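Local coordinates for protein branched-chain alpha-ketoacid decarboxylase (Lactococcus lactis, PDB 2VBF) that probably decarboxylates branched-chain and aromatic alpha-keto acids to aldehydes, using thiamine diphosphate and a magnesium ion, at residues Y77-K86 and Y429-A440; K442-I450 and M532-Y543. All coordinates share one frame; numbering follows the deposited sequence.

Contact 1 lies close to the centre of the chain and is largely buried: two helices, one from each of the thiamine-diphosphate-binding domains, pack so closely that backbone meets backbone. Contact 2 is partly exposed and stays within the C-terminal of those domains, where the start of strand 445-451 meets the end of helix 525-537 and the turn after it. Chemistry follows place. Glycines, aromatic faces and a shared carboxylate hold the helix pair, whereas one arginine reading backbone carbonyls, with a water, dominates contact 2. Helix 430-440 is followed, after a short loop, by strand 445-451, and Ser437 and Gln438 of contact 1 both reach His446 of contact 2, probably through hydrogen bonds.

Contact 1. Residues Y77-K86 and Y429-A440; sequences YMADGYARTK and YTFPAALGSQIA
Gly81 and Gly436 let segments 77-86 and 430-440 come within 6.5 Å, helix axis to helix axis, at a crossing angle of -41°. With no side chain at either position, CA-H...O contacts run between the backbones: Gly436 CA lies 3.5 Å from Met78 O, with an angle of 170° at the hydrogen, and Gly81 CA approaches Ala433 O in the same manner. Met78 CG is pressed against Gly436 CA, and the bend at the end of its side chain lays CE on Pro432 and Leu435.

Aromatic contacts lie toward both ends of the interface. Tyr429 CA sits over the centre of the Tyr77 ring, 3.7 Å from its centroid, while the Tyr429 ring presents its edge to the same tyrosine in an offset edge-to-face pair with planes at 85°. The Tyr77 hydroxyl is hydrogen-bonded to Ser426, and the Tyr77 side chain is about 5 Å, nearest atoms, from bound thiamine diphosphate. Farther along, Ala440 CB covers a face of Tyr82, with Ile439 CG2 at that ring's edge.

This helix pair joins the N-terminal and C-terminal cofactor-binding domains of the thiamine diphosphate enzyme fold, each built round a six-stranded parallel sheet.

Polar bonds border the apolar part. Tyr429 OH donates to Asp80 OD1 over 2.6 Å, from above the carboxylate plane, while Arg84 NE meets the same oxygen nearly along its C-O axis at 2.9 Å; the two donors probably stabilise the buried negative charge. Ser109 takes the other carboxylate oxygen. Thr85 OG1 and Ser437 OG share a 2.6 Å hydrogen bond, Ser437 OG standing anti to the backbone N. At the C-terminal end, Lys86, salt-bridged to Glu41, adds a weak bond from NZ to Ala440 O, and a water accepts from NZ and may donate to Ile439 O.

Contact 2. Residues K442-I450 and M532-Y543; sequences KESRHLLFI and MKEAQADVNRMY
Arg445 reaches from the start of its strand into the carbonyl-rich end of helix 525-537, its guanidinium lying with one face against Val539 CA, 3.5 Å above the plane. A bend at chi2 (94°) turns the chain so that both terminal nitrogens meet the helix end. NH1 donates to Ala535 O over 3.0 Å, tilted from the carbonyl plane, and NH2 makes a weak bond to Asp538 O. Water 2, in the guanidinium plane, accepts from NH1 and donates to Gln536 O and OE1, while NE is taken by Asn471 O. The positive charge would thus face the negative end of the helix dipole.

Beyond the guanidinium, Tyr543 places a ring face over Ala535 CA and donates its hydroxyl to the anti lone pair of Asp538 OD2 (2.5 Å). Arg541 grips that same oxygen side-on through NE and NH2, joining both ends of the Asp538-Arg541 turn and probably holding its shape. Deeper in, Leu447 CD2 rests 3.9 Å from Gln536 NE2, the two side chains crossing near a right angle; that amide nitrogen bonds Glu394. Strand 517-522, helix 525-537 and the adjacent parallel strand 542-548, reached through that type I turn, form a beta-alpha-beta crossover in Arg445's own sheet.

Contact 1. Residues Y77-K86 and Y429-A440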
loop_
_atom_site.group_PDB
_atom_site.type_symbol
_atom_site.label_atom_id
_atom_site.label_comp_id
_atom_site.label_asym_id
_atom_site.label_seq_id
_atom_site.Cartn_x
_atom_site.Cartn_y
_atom_site.Cartn_z
ATOM N N TYR A 77 6.661 -1.534 6.600
ATOM C CA TYR A 77 7.146 -0.430 7.412
ATOM C C TYR A 77 7.637 -0.923 8.778
ATOM O O TYR A 77 8.663 -0.468 9.299
ATOM C CB TYR A 77 6.027 0.587 7.625
ATOM C CG TYR A 77 5.595 1.431 6.430
ATOM C CD1 TYR A 77 6.447 1.696 5.353
ATOM C CD2 TYR A 77 4.333 2.042 6.435
ATOM C CE1 TYR A 77 6.037 2.542 4.299
ATOM C CE2 TYR A 77 3.921 2.863 5.399
ATOM C CZ TYR A 77 4.774 3.109 4.340
ATOM O OH TYR A 77 4.346 3.935 3.329
ATOM N N MET A 78 6.854 -1.815 9.369
ATOM C CA MET A 78 7.173 -2.354 10.691
ATOM C C MET A 78 8.471 -3.141 10.676
ATOM O O MET A 78 9.298 -2.972 11.570
ATOM C CB MET A 78 6.038 -3.228 11.207
ATOM C CG MET A 78 6.158 -3.574 12.694
ATOM S SD MET A 78 4.627 -4.180 13.467
ATOM C CE MET A 78 3.593 -2.730 13.325
ATOM N N ALA A 79 8.627 -3.984 9.657
ATOM C CA ALA A 79 9.865 -4.751 9.454
ATOM C C ALA A 79 11.087 -3.832 9.281
ATOM O O ALA A 79 12.163 -4.089 9.833
ATOM C CB ALA A 79 9.712 -5.695 8.271
ATOM N N ASP A 80 10.912 -2.733 8.549
ATOM C CA ASP A 80 11.961 -1.736 8.381
ATOM C C ASP A 80 12.387 -1.138 9.746
ATOM O O ASP A 80 13.565 -1.160 10.086
ATOM C CB ASP A 80 11.481 -0.672 7.376
ATOM C CG ASP A 80 12.505 0.394 7.074
ATOM O OD1 ASP A 80 12.996 1.058 8.005
ATOM O OD2 ASP A 80 12.745 0.623 5.868
ATOM N N GLY A 81 11.438 -0.635 10.539
ATOM C CA GLY A 81 11.746 -0.161 11.886
ATOM C C GLY A 81 12.443 -1.193 12.759
ATOM O O GLY A 81 13.406 -0.890 13.460
ATOM N N TYR A 82 11.957 -2.424 12.711
ATOM C CA TYR A 82 12.582 -3.519 13.452
ATOM C C TYR A 82 14.029 -3.707 13.000
ATOM O O TYR A 82 14.919 -3.877 13.836
ATOM C CB TYR A 82 11.778 -4.784 13.222
ATOM C CG TYR A 82 12.157 -6.021 14.018
ATOM C CD1 TYR A 82 11.488 -6.353 15.187
ATOM C CD2 TYR A 82 13.120 -6.903 13.549
ATOM C CE1 TYR A 82 11.789 -7.522 15.898
ATOM C CE2 TYR A 82 13.436 -8.067 14.249
ATOM C CZ TYR A 82 12.766 -8.377 15.424
ATOM O OH TYR A 82 13.071 -9.558 16.117
ATOM N N ALA A 83 14.264 -3.638 11.686
ATOM C CA ALA A 83 15.614 -3.807 11.134
ATOM C C ALA A 83 16.555 -2.709 11.612
ATOM O O ALA A 83 17.724 -2.971 11.898
ATOM C CB ALA A 83 15.578 -3.853 9.605
ATOM N N ARG A 84 16.053 -1.478 11.692
ATOM C CA ARG A 84 16.862 -0.366 12.174
ATOM C C ARG A 84 17.428 -0.596 13.582
ATOM O O ARG A 84 18.480 -0.066 13.909
ATOM C CB ARG A 84 16.084 0.941 12.122
ATOM C CG ARG A 84 15.898 1.405 10.699
ATOM C CD ARG A 84 14.977 2.600 10.621
ATOM N NE ARG A 84 14.704 3.009 9.243
ATOM C CZ ARG A 84 14.983 4.197 8.724
ATOM N NH1 ARG A 84 15.641 5.102 9.412
ATOM N NH2 ARG A 84 14.616 4.471 7.480
ATOM N N THR A 85 16.718 -1.373 14.395
ATOM C CA THR A 85 17.094 -1.604 15.778
ATOM C C THR A 85 17.694 -2.994 16.019
ATOM O O THR A 85 18.735 -3.110 16.692
ATOM C CB THR A 85 15.887 -1.330 16.684
ATOM O OG1 THR A 85 15.663 0.086 16.704
ATOM C CG2 THR A 85 16.133 -1.807 18.116
ATOM N N LYS A 86 17.051 -4.018 15.461
ATOM C CA LYS A 86 17.496 -5.422 15.578
ATOM C C LYS A 86 18.650 -5.745 14.631
ATOM O O LYS A 86 19.414 -6.689 14.882
ATOM C CB LYS A 86 16.323 -6.377 15.307
ATOM C CG LYS A 86 16.437 -7.748 15.995
ATOM C CD LYS A 86 15.944 -7.663 17.441
ATOM C CE LYS A 86 15.952 -9.006 18.139
ATOM N NZ LYS A 86 15.589 -8.849 19.561
ATOM N N TYR A 429 4.896 5.884 7.421
ATOM C CA TYR A 429 5.958 4.951 7.775
ATOM C C TYR A 429 6.187 4.848 9.285
ATOM O O TYR A 429 6.320 3.745 9.823
ATOM C CB TYR A 429 7.280 5.358 7.077
ATOM C CG TYR A 429 8.509 4.722 7.692
ATOM C CD1 TYR A 429 8.846 3.414 7.410
ATOM C CD2 TYR A 429 9.320 5.440 8.566
ATOM C CE1 TYR A 429 9.977 2.831 7.986
ATOM C CE2 TYR A 429 10.446 4.867 9.152
ATOM C CZ TYR A 429 10.756 3.550 8.859
ATOM O OH TYR A 429 11.866 2.966 9.445
ATOM N N THR A 430 6.266 5.999 9.951
ATOM C CA THR A 430 6.776 6.035 11.323
ATOM C C THR A 430 5.937 5.294 12.368
ATOM O O THR A 430 6.481 4.846 13.384
ATOM C CB THR A 430 7.033 7.473 11.829
ATOM O OG1 THR A 430 5.841 8.248 11.691
ATOM C CG2 THR A 430 8.210 8.103 11.059
ATOM N N PHE A 431 4.634 5.182 12.146
ATOM C CA PHE A 431 3.780 4.550 13.139
ATOM C C PHE A 431 4.058 3.041 13.220
ATOM O O PHE A 431 4.523 2.562 14.253
ATOM C CB PHE A 431 2.295 4.948 12.994
ATOM C CG PHE A 431 1.381 4.256 13.986
ATOM C CD1 PHE A 431 1.688 4.238 15.356
ATOM C CD2 PHE A 431 0.220 3.643 13.564
ATOM C CE1 PHE A 431 0.838 3.580 16.267
ATOM C CE2 PHE A 431 -0.619 2.974 14.468
ATOM C CZ PHE A 431 -0.310 2.967 15.824
ATOM N N PRO A 432 3.856 2.278 12.124
ATOM C CA PRO A 432 4.279 0.876 12.234
ATOM C C PRO A 432 5.784 0.712 12.516
ATOM O O PRO A 432 6.196 -0.200 13.247
ATOM C CB PRO A 432 3.897 0.280 10.866
ATOM C CG PRO A 432 2.888 1.231 10.278
ATOM C CD PRO A 432 3.249 2.583 10.815
ATOM N N ALA A 433 6.610 1.566 11.924
ATOM C CA ALA A 433 8.063 1.472 12.128
ATOM C C ALA A 433 8.445 1.639 13.610
ATOM O O ALA A 433 9.279 0.892 14.136
ATOM C CB ALA A 433 8.794 2.498 11.259
ATOM N N ALA A 434 7.828 2.606 14.291
ATOM C CA ALA A 434 8.062 2.803 15.717
ATOM C C ALA A 434 7.692 1.564 16.520
ATOM O O ALA A 434 8.397 1.199 17.470
ATOM C CB ALA A 434 7.294 4.014 16.222
ATOM N N LEU A 435 6.583 0.927 16.155
ATOM C CA LEU A 435 6.135 -0.286 16.834
ATOM C C LEU A 435 7.122 -1.414 16.589
ATOM O O LEU A 435 7.459 -2.158 17.511
ATOM C CB LEU A 435 4.745 -0.724 16.377
ATOM C CG LEU A 435 3.616 0.284 16.618
ATOM C CD1 LEU A 435 2.284 -0.305 16.160
ATOM C CD2 LEU A 435 3.528 0.718 18.064
ATOM N N GLY A 436 7.574 -1.556 15.349
ATOM C CA GLY A 436 8.558 -2.596 15.015
ATOM C C GLY A 436 9.863 -2.447 15.783
ATOM O O GLY A 436 10.407 -3.413 16.322
ATOM N N SER A 437 10.370 -1.227 15.814
ATOM C CA SER A 437 11.581 -0.899 16.549
ATOM C C SER A 437 11.381 -1.133 18.057
ATOM O O SER A 437 12.265 -1.667 18.727
ATOM C CB SER A 437 11.987 0.545 16.273
ATOM O OG SER A 437 13.199 0.876 16.931
ATOM N N GLN A 438 10.219 -0.758 18.581
ATOM C CA GLN A 438 9.895 -0.989 19.997
ATOM C C GLN A 438 9.881 -2.467 20.371
ATOM O O GLN A 438 10.319 -2.826 21.470
ATOM C CB GLN A 438 8.557 -0.341 20.361
ATOM C CG GLN A 438 8.149 -0.474 21.826
ATOM C CD GLN A 438 9.116 0.201 22.786
ATOM O OE1 GLN A 438 8.907 1.348 23.175
ATOM N NE2 GLN A 438 10.184 -0.512 23.164
ATOM N N ILE A 439 9.365 -3.310 19.471
ATOM C CA ILE A 439 9.376 -4.769 19.628
ATOM C C ILE A 439 10.822 -5.277 19.603
ATOM O O ILE A 439 11.200 -6.148 20.402
ATOM C CB ILE A 439 8.530 -5.454 18.519
ATOM C CG1 ILE A 439 7.036 -5.181 18.756
ATOM C CG2 ILE A 439 8.798 -6.965 18.470
ATOM C CD1 ILE A 439 6.122 -5.462 17.556
ATOM N N ALA A 440 11.626 -4.706 18.702
ATOM C CA ALA A 440 13.036 -5.093 18.544
ATOM C C ALA A 440 13.873 -4.868 19.817
ATOM O O ALA A 440 14.728 -5.692 20.152
ATOM C CB ALA A 440 13.663 -4.330 17.351
HETATM O O HOH W 1 12.771 -8.580 19.761
#

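Contact 2. Residues K442-I450 and M532-Y543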
loop_
_atom_site.group_PDB
_atom_site.type_symbol
_atom_site.label_atom_id
_atom_site.label_comp_id
_atom_site.label_asym_id
_atom_site.label_seq_id
_atom_site.Cartn_x
_atom_site.Cartn_y
_atom_site.Cartn_z
ATOM N N LYS A 442 12.794 -3.864 23.546
ATOM C CA LYS A 442 11.777 -3.520 24.534
ATOM C C LYS A 442 12.349 -2.755 25.732
ATOM O O LYS A 442 11.591 -2.228 26.538
ATOM C CB LYS A 442 11.019 -4.769 24.996
ATOM C CG LYS A 442 11.808 -5.696 25.889
ATOM N N GLU A 443 13.672 -2.669 25.827
ATOM C CA GLU A 443 14.333 -1.891 26.875
ATOM C C GLU A 443 14.557 -0.421 26.510
ATOM O O GLU A 443 14.971 0.372 27.366
ATOM C CB GLU A 443 15.675 -2.530 27.264
ATOM C CG GLU A 443 15.607 -4.030 27.586
ATOM C CD GLU A 443 14.704 -4.360 28.759
ATOM O OE1 GLU A 443 14.471 -3.484 29.621
ATOM O OE2 GLU A 443 14.230 -5.513 28.830
ATOM N N SER A 444 14.292 -0.048 25.255
ATOM C CA SER A 444 14.467 1.335 24.808
ATOM C C SER A 444 13.082 1.925 24.594
ATOM O O SER A 444 12.375 1.495 23.691
ATOM C CB SER A 444 15.290 1.411 23.515
ATOM O OG SER A 444 15.399 2.755 23.073
ATOM N N ARG A 445 12.694 2.880 25.440
ATOM C CA ARG A 445 11.358 3.489 25.377
ATOM C C ARG A 445 11.259 4.334 24.116
ATOM O O ARG A 445 12.016 5.278 23.941
ATOM C CB ARG A 445 11.056 4.367 26.601
ATOM C CG ARG A 445 9.573 4.812 26.745
ATOM C CD ARG A 445 8.817 3.855 27.634
ATOM N NE ARG A 445 7.358 4.000 27.629
ATOM C CZ ARG A 445 6.634 4.578 28.589
ATOM N NH1 ARG A 445 7.218 5.156 29.636
ATOM N NH2 ARG A 445 5.309 4.596 28.498
ATOM N N HIS A 446 10.292 3.997 23.273
ATOM C CA HIS A 446 10.047 4.726 22.040
ATOM C C HIS A 446 9.061 5.868 22.219
ATOM O O HIS A 446 7.968 5.685 22.786
ATOM C CB HIS A 446 9.581 3.776 20.943
ATOM C CG HIS A 446 10.687 2.939 20.385
ATOM N ND1 HIS A 446 11.495 2.152 21.185
ATOM C CD2 HIS A 446 11.126 2.764 19.115
ATOM C CE1 HIS A 446 12.381 1.527 20.425
ATOM N NE2 HIS A 446 12.189 1.894 19.167
ATOM N N LEU A 447 9.476 7.026 21.727
ATOM C CA LEU A 447 8.668 8.223 21.653
ATOM C C LEU A 447 8.438 8.531 20.173
ATOM O O LEU A 447 9.393 8.783 19.436
ATOM C CB LEU A 447 9.392 9.391 22.320
ATOM C CG LEU A 447 9.349 9.437 23.859
ATOM C CD1 LEU A 447 10.100 8.276 24.502
ATOM C CD2 LEU A 447 9.899 10.757 24.332
ATOM N N LEU A 448 7.172 8.466 19.750
ATOM C CA LEU A 448 6.761 8.750 18.368
ATOM C C LEU A 448 6.133 10.126 18.229
ATOM O O LEU A 448 5.225 10.468 18.977
ATOM C CB LEU A 448 5.739 7.714 17.897
ATOM C CG LEU A 448 5.097 7.931 16.521
ATOM C CD1 LEU A 448 6.167 7.867 15.416
ATOM C CD2 LEU A 448 3.989 6.933 16.275
ATOM N N PHE A 449 6.605 10.873 17.238
ATOM C CA PHE A 449 6.000 12.119 16.834
ATOM C C PHE A 449 5.546 11.964 15.393
ATOM O O PHE A 449 6.375 11.852 14.481
ATOM C CB PHE A 449 6.995 13.261 16.976
ATOM C CG PHE A 449 7.468 13.452 18.399
ATOM C CD1 PHE A 449 6.755 14.257 19.274
ATOM C CD2 PHE A 449 8.579 12.780 18.868
ATOM C CE1 PHE A 449 7.164 14.411 20.589
ATOM C CE2 PHE A 449 8.994 12.934 20.183
ATOM C CZ PHE A 449 8.282 13.750 21.041
ATOM N N ILE A 450 4.231 11.940 15.214
ATOM C CA ILE A 450 3.612 11.752 13.906
ATOM C C ILE A 450 2.492 12.777 13.700
ATOM O O ILE A 450 1.748 13.094 14.631
ATOM C CB ILE A 450 3.106 10.297 13.734
ATOM C CG1 ILE A 450 2.610 10.063 12.299
ATOM C CG2 ILE A 450 2.009 9.941 14.757
ATOM C CD1 ILE A 450 2.384 8.582 11.978
ATOM N N MET A 532 3.892 14.477 29.568
ATOM C CA MET A 532 5.174 13.873 29.221
ATOM C C MET A 532 5.820 13.190 30.429
ATOM O O MET A 532 6.292 12.066 30.325
ATOM C CB MET A 532 6.126 14.916 28.642
ATOM C CG MET A 532 7.556 14.440 28.542
ATOM S SD MET A 532 7.790 13.174 27.291
ATOM C CE MET A 532 8.318 14.281 25.996
ATOM N N LYS A 533 5.843 13.879 31.568
ATOM C CA LYS A 533 6.437 13.322 32.789
ATOM C C LYS A 533 5.648 12.115 33.285
ATOM O O LYS A 533 6.226 11.103 33.700
ATOM C CB LYS A 533 6.479 14.392 33.882
ATOM C CG LYS A 533 7.477 15.492 33.621
ATOM C CD LYS A 533 7.448 16.499 34.754
ATOM C CE LYS A 533 8.640 17.435 34.699
ATOM N NZ LYS A 533 8.622 18.414 35.840
ATOM N N GLU A 534 4.326 12.244 33.241
ATOM C CA GLU A 534 3.389 11.176 33.591
ATOM C C GLU A 534 3.686 9.949 32.730
ATOM O O GLU A 534 3.862 8.839 33.246
ATOM C CB GLU A 534 1.956 11.687 33.365
ATOM C CG GLU A 534 0.810 10.732 33.684
ATOM C CD GLU A 534 -0.548 11.272 33.215
ATOM O OE1 GLU A 534 -0.597 12.408 32.689
ATOM O OE2 GLU A 534 -1.561 10.558 33.365
ATOM N N ALA A 535 3.757 10.165 31.417
ATOM C CA ALA A 535 4.046 9.086 30.454
ATOM C C ALA A 535 5.398 8.428 30.734
ATOM O O ALA A 535 5.478 7.199 30.872
ATOM C CB ALA A 535 4.003 9.628 29.016
ATOM N N GLN A 536 6.446 9.240 30.849
ATOM C CA GLN A 536 7.802 8.733 31.113
ATOM C C GLN A 536 7.912 7.913 32.399
ATOM O O GLN A 536 8.625 6.913 32.452
ATOM C CB GLN A 536 8.792 9.890 31.181
ATOM C CG GLN A 536 9.028 10.543 29.849
ATOM C CD GLN A 536 9.970 9.756 28.982
ATOM O OE1 GLN A 536 10.019 8.525 29.042
ATOM N NE2 GLN A 536 10.728 10.463 28.157
ATOM N N ALA A 537 7.206 8.352 33.435
ATOM C CA ALA A 537 7.188 7.647 34.722
ATOM C C ALA A 537 6.517 6.282 34.625
ATOM O O ALA A 537 6.981 5.310 35.218
ATOM C CB ALA A 537 6.484 8.507 35.774
ATOM N N ASP A 538 5.431 6.213 33.859
ATOM C CA ASP A 538 4.598 5.020 33.773
ATOM C C ASP A 538 5.062 4.157 32.601
ATOM O O ASP A 538 4.542 4.260 31.491
ATOM C CB ASP A 538 3.136 5.454 33.616
ATOM C CG ASP A 538 2.167 4.295 33.503
ATOM O OD1 ASP A 538 2.507 3.133 33.817
ATOM O OD2 ASP A 538 1.028 4.568 33.078
ATOM N N VAL A 539 6.039 3.297 32.864
ATOM C CA VAL A 539 6.643 2.448 31.823
ATOM C C VAL A 539 5.786 1.241 31.407
ATOM O O VAL A 539 6.112 0.553 30.436
ATOM C CB VAL A 539 8.047 1.943 32.260
ATOM C CG1 VAL A 539 8.958 3.112 32.593
ATOM C CG2 VAL A 539 7.931 0.970 33.449
ATOM N N ASN A 540 4.689 0.977 32.119
ATOM C CA ASN A 540 3.894 -0.228 31.868
ATOM C C ASN A 540 2.619 -0.004 31.059
ATOM O O ASN A 540 1.805 -0.927 30.909
ATOM C CB ASN A 540 3.559 -0.915 33.193
ATOM C CG ASN A 540 4.799 -1.416 33.915
ATOM O OD1 ASN A 540 5.612 -2.150 33.352
ATOM N ND2 ASN A 540 4.953 -1.005 35.164
ATOM N N ARG A 541 2.446 1.207 30.540
ATOM C CA ARG A 541 1.331 1.491 29.637
ATOM C C ARG A 541 1.782 2.319 28.438
ATOM O O ARG A 541 2.789 3.018 28.489
ATOM C CB ARG A 541 0.191 2.201 30.381
ATOM C CG ARG A 541 -0.651 1.242 31.266
ATOM C CD ARG A 541 -1.843 1.942 31.897
ATOM N NE ARG A 541 -1.418 3.000 32.800
ATOM C CZ ARG A 541 -2.249 3.792 33.478
ATOM N NH1 ARG A 541 -3.560 3.653 33.360
ATOM N NH2 ARG A 541 -1.762 4.728 34.277
ATOM N N MET A 542 1.014 2.206 27.362
ATOM C CA MET A 542 1.190 3.006 26.165
ATOM C C MET A 542 0.500 4.349 26.397
ATOM O O MET A 542 -0.551 4.413 27.047
ATOM C CB MET A 542 0.558 2.289 24.962
ATOM C CG MET A 542 0.694 3.001 23.631
ATOM S SD MET A 542 0.187 1.918 22.284
ATOM C CE MET A 542 -0.373 3.137 21.103
ATOM N N TYR A 543 1.090 5.415 25.874
ATOM C CA TYR A 543 0.487 6.735 25.937
ATOM C C TYR A 543 0.155 7.222 24.526
ATOM O O TYR A 543 0.953 7.053 23.601
ATOM C CB TYR A 543 1.385 7.715 26.699
ATOM C CG TYR A 543 1.213 7.524 28.180
ATOM C CD1 TYR A 543 1.681 6.368 28.801
ATOM C CD2 TYR A 543 0.529 8.456 28.953
ATOM C CE1 TYR A 543 1.493 6.154 30.162
ATOM C CE2 TYR A 543 0.339 8.253 30.315
ATOM C CZ TYR A 543 0.827 7.105 30.912
ATOM O OH TYR A 543 0.630 6.897 32.256
HETATM O O HOH W 2 10.130 5.956 30.189
#